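Local coordinates for protein group 3 allergen SMIPP-S Yv6023A04 (PDB 3H7O) that is an inactivated scabies mite paralogue of trypsin-like S1 serine proteases, so it probably does not cleave proteins, at residues I32-V45 against N88-L101. The protein carries 3 engineered substitutions. Residues are numbered along the deposited sequence; the frame is centred on the assembly and turned at random.
Sequences ILSQWFVLTAAHCV and NDIAILELSRPLKL
Asp89 reaches the backbone at the start of the turn 42-45: its OD1 accepts the His43 N-H at 2.8 Å, met nearly along the carboxylate C-O axis, and also lies 2.9 Å from Ala42 N. With CG anti to the backbone N (chi1 -161°), the carboxylate swings over to this turn, where a short acidic side chain can bring an acceptor to the His43 N-H. Ala42 is small enough to let the chains close in, its CB 3.5 Å from Ile90 N.

Next to this, strands 37-40 and 91-95 run antiparallel. Val38 and Leu93 exchange two backbone hydrogen bonds, as do Thr40 and Ala91. One face carries Val38, Thr40, Ala91 and Leu93, of which Val38, Thr40 and Leu93 touch Val15 and Val17 of strand 14-19; Val45 CG2 settles on the small Ala91 CB at 3.7 Å, while Thr40 OG1 is satisfied by Gly29 O. The other face carries Phe37, Leu39, Ile92 and Glu94. Phe37 CD1 lies 3.5 Å from Ile92 CG2, and the ring runs alongside the extended Glu94 chain, whose OE1 is hydrogen-bonded to Tyr77 OH; Ile224 of helix 218-225 covers Phe37 and Ile92.

Beyond the strands, Pro98 CB sits over one face of Trp36, 3.8 Å from the six-membered ring centroid, a CH-pi contact to which the rigid proline ring is well suited. Gln35 O receives Leu99 N on a lone pair at 2.8 Å, holding the loop close.

Together these strands form neighbouring staves of the N-terminal six-stranded barrel of the chymotrypsin fold, with His43 and Asp89 at the positions of the family's catalytic histidine and aspartate.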
# COMPACT_ATOMS: atom_id res chain seq x y z
N ILE A 32 -6.67 5.01 -2.33
CA ILE A 32 -7.35 6.28 -2.59
C ILE A 32 -7.82 6.86 -1.25
O ILE A 32 -8.56 6.22 -0.51
CB ILE A 32 -8.57 6.10 -3.52
CG1 ILE A 32 -8.13 5.55 -4.88
CG2 ILE A 32 -9.33 7.42 -3.70
CD1 ILE A 32 -9.29 5.09 -5.77
N LEU A 33 -7.34 8.06 -0.93
CA LEU A 33 -7.81 8.82 0.23
C LEU A 33 -8.92 9.79 -0.16
O LEU A 33 -9.81 10.08 0.64
CB LEU A 33 -6.65 9.58 0.88
CG LEU A 33 -5.49 8.77 1.46
CD1 LEU A 33 -4.37 9.70 1.88
CD2 LEU A 33 -5.94 7.90 2.62
N SER A 34 -8.84 10.30 -1.39
CA SER A 34 -9.86 11.15 -2.01
C SER A 34 -9.50 11.28 -3.49
O SER A 34 -8.53 10.68 -3.95
CB SER A 34 -9.92 12.53 -1.34
OG SER A 34 -8.80 13.32 -1.71
N GLN A 35 -10.26 12.08 -4.24
CA GLN A 35 -9.96 12.30 -5.66
C GLN A 35 -8.61 12.99 -5.88
O GLN A 35 -8.05 12.95 -6.97
CB GLN A 35 -11.08 13.10 -6.34
CG GLN A 35 -11.17 14.56 -5.89
CD GLN A 35 -12.30 15.32 -6.56
OE1 GLN A 35 -12.63 15.08 -7.72
NE2 GLN A 35 -12.89 16.25 -5.82
N TRP A 36 -8.08 13.62 -4.82
CA TRP A 36 -6.85 14.40 -4.92
C TRP A 36 -5.60 13.70 -4.36
O TRP A 36 -4.48 14.08 -4.71
CB TRP A 36 -7.01 15.75 -4.21
CG TRP A 36 -8.02 16.67 -4.85
CD1 TRP A 36 -9.18 17.12 -4.29
CD2 TRP A 36 -7.93 17.28 -6.15
NE1 TRP A 36 -9.83 17.96 -5.17
CE2 TRP A 36 -9.08 18.07 -6.31
CE3 TRP A 36 -6.99 17.22 -7.19
CZ2 TRP A 36 -9.33 18.81 -7.48
CZ3 TRP A 36 -7.23 17.95 -8.34
CH2 TRP A 36 -8.39 18.74 -8.48
N PHE A 37 -5.78 12.71 -3.48
CA PHE A 37 -4.66 12.12 -2.75
C PHE A 37 -4.65 10.60 -2.71
O PHE A 37 -5.69 9.96 -2.52
CB PHE A 37 -4.59 12.66 -1.31
CG PHE A 37 -4.39 14.16 -1.23
CD1 PHE A 37 -3.12 14.71 -1.36
CD2 PHE A 37 -5.48 15.00 -0.99
CE1 PHE A 37 -2.94 16.09 -1.27
CE2 PHE A 37 -5.30 16.38 -0.90
CZ PHE A 37 -4.03 16.93 -1.04
N VAL A 38 -3.46 10.03 -2.88
CA VAL A 38 -3.25 8.59 -2.75
C VAL A 38 -2.18 8.29 -1.70
O VAL A 38 -1.13 8.94 -1.69
CB VAL A 38 -2.87 7.93 -4.11
CG1 VAL A 38 -2.30 6.51 -3.91
CG2 VAL A 38 -4.07 7.90 -5.05
N LEU A 39 -2.45 7.31 -0.84
CA LEU A 39 -1.51 6.88 0.19
C LEU A 39 -0.73 5.65 -0.27
O LEU A 39 -1.33 4.66 -0.70
CB LEU A 39 -2.25 6.58 1.50
CG LEU A 39 -1.43 6.38 2.78
CD1 LEU A 39 -0.79 7.69 3.23
CD2 LEU A 39 -2.30 5.82 3.89
N THR A 40 0.59 5.71 -0.18
CA THR A 40 1.45 4.61 -0.61
C THR A 40 2.65 4.43 0.32
O THR A 40 2.72 5.06 1.39
CB THR A 40 1.88 4.77 -2.11
OG1 THR A 40 2.51 3.58 -2.58
CG2 THR A 40 2.82 5.97 -2.31
N ALA A 41 3.58 3.56 -0.06
CA ALA A 41 4.82 3.39 0.69
C ALA A 41 5.84 4.42 0.21
O ALA A 41 5.93 4.69 -0.99
CB ALA A 41 5.35 1.97 0.52
N ALA A 42 6.59 4.99 1.14
CA ALA A 42 7.59 6.00 0.80
C ALA A 42 8.74 5.49 -0.07
O ALA A 42 9.23 6.22 -0.93
CB ALA A 42 8.12 6.68 2.06
N HIS A 43 9.18 4.25 0.15
CA HIS A 43 10.39 3.78 -0.55
C HIS A 43 10.22 3.67 -2.08
O HIS A 43 11.20 3.74 -2.81
CB HIS A 43 11.00 2.52 0.09
CG HIS A 43 10.23 1.26 -0.15
ND1 HIS A 43 10.30 0.56 -1.34
CD2 HIS A 43 9.42 0.54 0.66
CE1 HIS A 43 9.54 -0.52 -1.25
NE2 HIS A 43 9.00 -0.56 -0.05
N CYS A 44 8.98 3.53 -2.52
CA CYS A 44 8.64 3.48 -3.95
C CYS A 44 8.76 4.84 -4.64
O CYS A 44 9.04 4.90 -5.85
CB CYS A 44 7.21 2.95 -4.13
SG CYS A 44 6.85 1.34 -3.36
N VAL A 45 8.55 5.92 -3.90
CA VAL A 45 8.35 7.25 -4.50
C VAL A 45 9.25 8.38 -3.98
O VAL A 45 9.33 9.44 -4.61
CB VAL A 45 6.86 7.70 -4.42
CG1 VAL A 45 5.95 6.73 -5.17
CG2 VAL A 45 6.40 7.85 -2.96
N ASN A 88 9.17 5.06 8.91
CA ASN A 88 8.18 5.99 8.32
C ASN A 88 8.01 5.77 6.82
O ASN A 88 8.10 6.71 6.02
CB ASN A 88 8.55 7.45 8.62
CG ASN A 88 8.70 7.72 10.11
OD1 ASN A 88 7.87 7.30 10.91
ND2 ASN A 88 9.75 8.44 10.48
N ASP A 89 7.76 4.53 6.44
CA ASP A 89 7.65 4.13 5.04
C ASP A 89 6.23 4.37 4.53
O ASP A 89 5.50 3.44 4.19
CB ASP A 89 8.06 2.67 4.88
CG ASP A 89 8.41 2.31 3.45
OD1 ASP A 89 8.33 3.19 2.56
OD2 ASP A 89 8.77 1.14 3.22
N ILE A 90 5.87 5.65 4.47
CA ILE A 90 4.53 6.08 4.11
C ILE A 90 4.63 7.41 3.35
O ILE A 90 5.47 8.26 3.66
CB ILE A 90 3.64 6.18 5.37
CG1 ILE A 90 2.16 6.34 5.00
CG2 ILE A 90 4.15 7.28 6.34
CD1 ILE A 90 1.20 6.17 6.17
N ALA A 91 3.79 7.57 2.32
CA ALA A 91 3.84 8.77 1.49
C ALA A 91 2.47 9.10 0.93
O ALA A 91 1.67 8.20 0.66
CB ALA A 91 4.84 8.59 0.35
N ILE A 92 2.21 10.39 0.75
CA ILE A 92 0.99 10.85 0.11
C ILE A 92 1.33 11.45 -1.25
O ILE A 92 2.21 12.31 -1.35
CB ILE A 92 0.22 11.86 0.99
CG1 ILE A 92 -0.21 11.19 2.29
CG2 ILE A 92 -1.00 12.40 0.24
CD1 ILE A 92 -0.70 12.15 3.37
N LEU A 93 0.66 10.97 -2.28
CA LEU A 93 0.81 11.51 -3.62
C LEU A 93 -0.32 12.50 -3.89
O LEU A 93 -1.49 12.15 -3.74
CB LEU A 93 0.81 10.39 -4.67
CG LEU A 93 1.80 9.23 -4.47
CD1 LEU A 93 1.65 8.20 -5.57
CD2 LEU A 93 3.24 9.71 -4.38
N GLU A 94 0.04 13.72 -4.28
CA GLU A 94 -0.95 14.74 -4.65
C GLU A 94 -1.15 14.80 -6.16
O GLU A 94 -0.19 14.71 -6.92
CB GLU A 94 -0.54 16.11 -4.11
CG GLU A 94 -1.53 17.22 -4.45
CD GLU A 94 -1.16 18.56 -3.85
OE1 GLU A 94 -0.09 18.65 -3.20
OE2 GLU A 94 -1.93 19.52 -4.03
N LEU A 95 -2.41 14.97 -6.57
CA LEU A 95 -2.76 15.08 -7.98
C LEU A 95 -3.16 16.50 -8.37
O LEU A 95 -3.82 17.20 -7.60
CB LEU A 95 -3.90 14.10 -8.31
CG LEU A 95 -3.53 12.63 -8.13
CD1 LEU A 95 -4.78 11.81 -7.83
CD2 LEU A 95 -2.77 12.11 -9.35
N SER A 96 -2.75 16.92 -9.57
CA SER A 96 -3.17 18.21 -10.11
C SER A 96 -4.47 18.07 -10.91
O SER A 96 -5.23 19.03 -11.04
CB SER A 96 -2.06 18.82 -10.97
OG SER A 96 -1.80 18.01 -12.11
N ARG A 97 -4.68 16.88 -11.46
CA ARG A 97 -5.92 16.51 -12.13
C ARG A 97 -6.51 15.36 -11.31
O ARG A 97 -5.83 14.36 -11.08
CB ARG A 97 -5.63 16.07 -13.57
CG ARG A 97 -6.85 15.81 -14.46
CD ARG A 97 -7.26 14.34 -14.51
NE ARG A 97 -8.31 14.13 -15.50
CZ ARG A 97 -9.61 14.20 -15.24
NH1 ARG A 97 -10.05 14.44 -14.01
NH2 ARG A 97 -10.48 14.02 -16.23
N PRO A 98 -7.78 15.49 -10.87
CA PRO A 98 -8.30 14.53 -9.89
C PRO A 98 -8.62 13.16 -10.48
O PRO A 98 -8.88 13.06 -11.68
CB PRO A 98 -9.58 15.20 -9.39
CG PRO A 98 -10.03 16.05 -10.52
CD PRO A 98 -8.79 16.50 -11.26
N LEU A 99 -8.59 12.13 -9.64
CA LEU A 99 -9.09 10.81 -10.03
C LEU A 99 -10.57 10.92 -10.34
O LEU A 99 -11.31 11.61 -9.63
CB LEU A 99 -8.88 9.80 -8.89
CG LEU A 99 -7.48 9.55 -8.33
CD1 LEU A 99 -7.56 8.73 -7.05
CD2 LEU A 99 -6.58 8.86 -9.36
N LYS A 100 -11.00 10.25 -11.40
CA LYS A 100 -12.42 10.20 -11.78
C LYS A 100 -13.14 9.11 -10.97
O LYS A 100 -13.44 8.03 -11.50
CB LYS A 100 -12.57 9.94 -13.28
CG LYS A 100 -12.07 11.05 -14.18
CD LYS A 100 -12.42 10.80 -15.64
CE LYS A 100 -13.89 11.09 -15.92
NZ LYS A 100 -14.18 11.15 -17.38
N LEU A 101 -13.40 9.41 -9.70
CA LEU A 101 -14.05 8.45 -8.81
C LEU A 101 -15.50 8.24 -9.22
O LEU A 101 -16.24 9.19 -9.47
CB LEU A 101 -13.96 8.91 -7.36
CG LEU A 101 -12.58 9.27 -6.78
CD1 LEU A 101 -12.72 9.74 -5.35
CD2 LEU A 101 -11.61 8.09 -6.87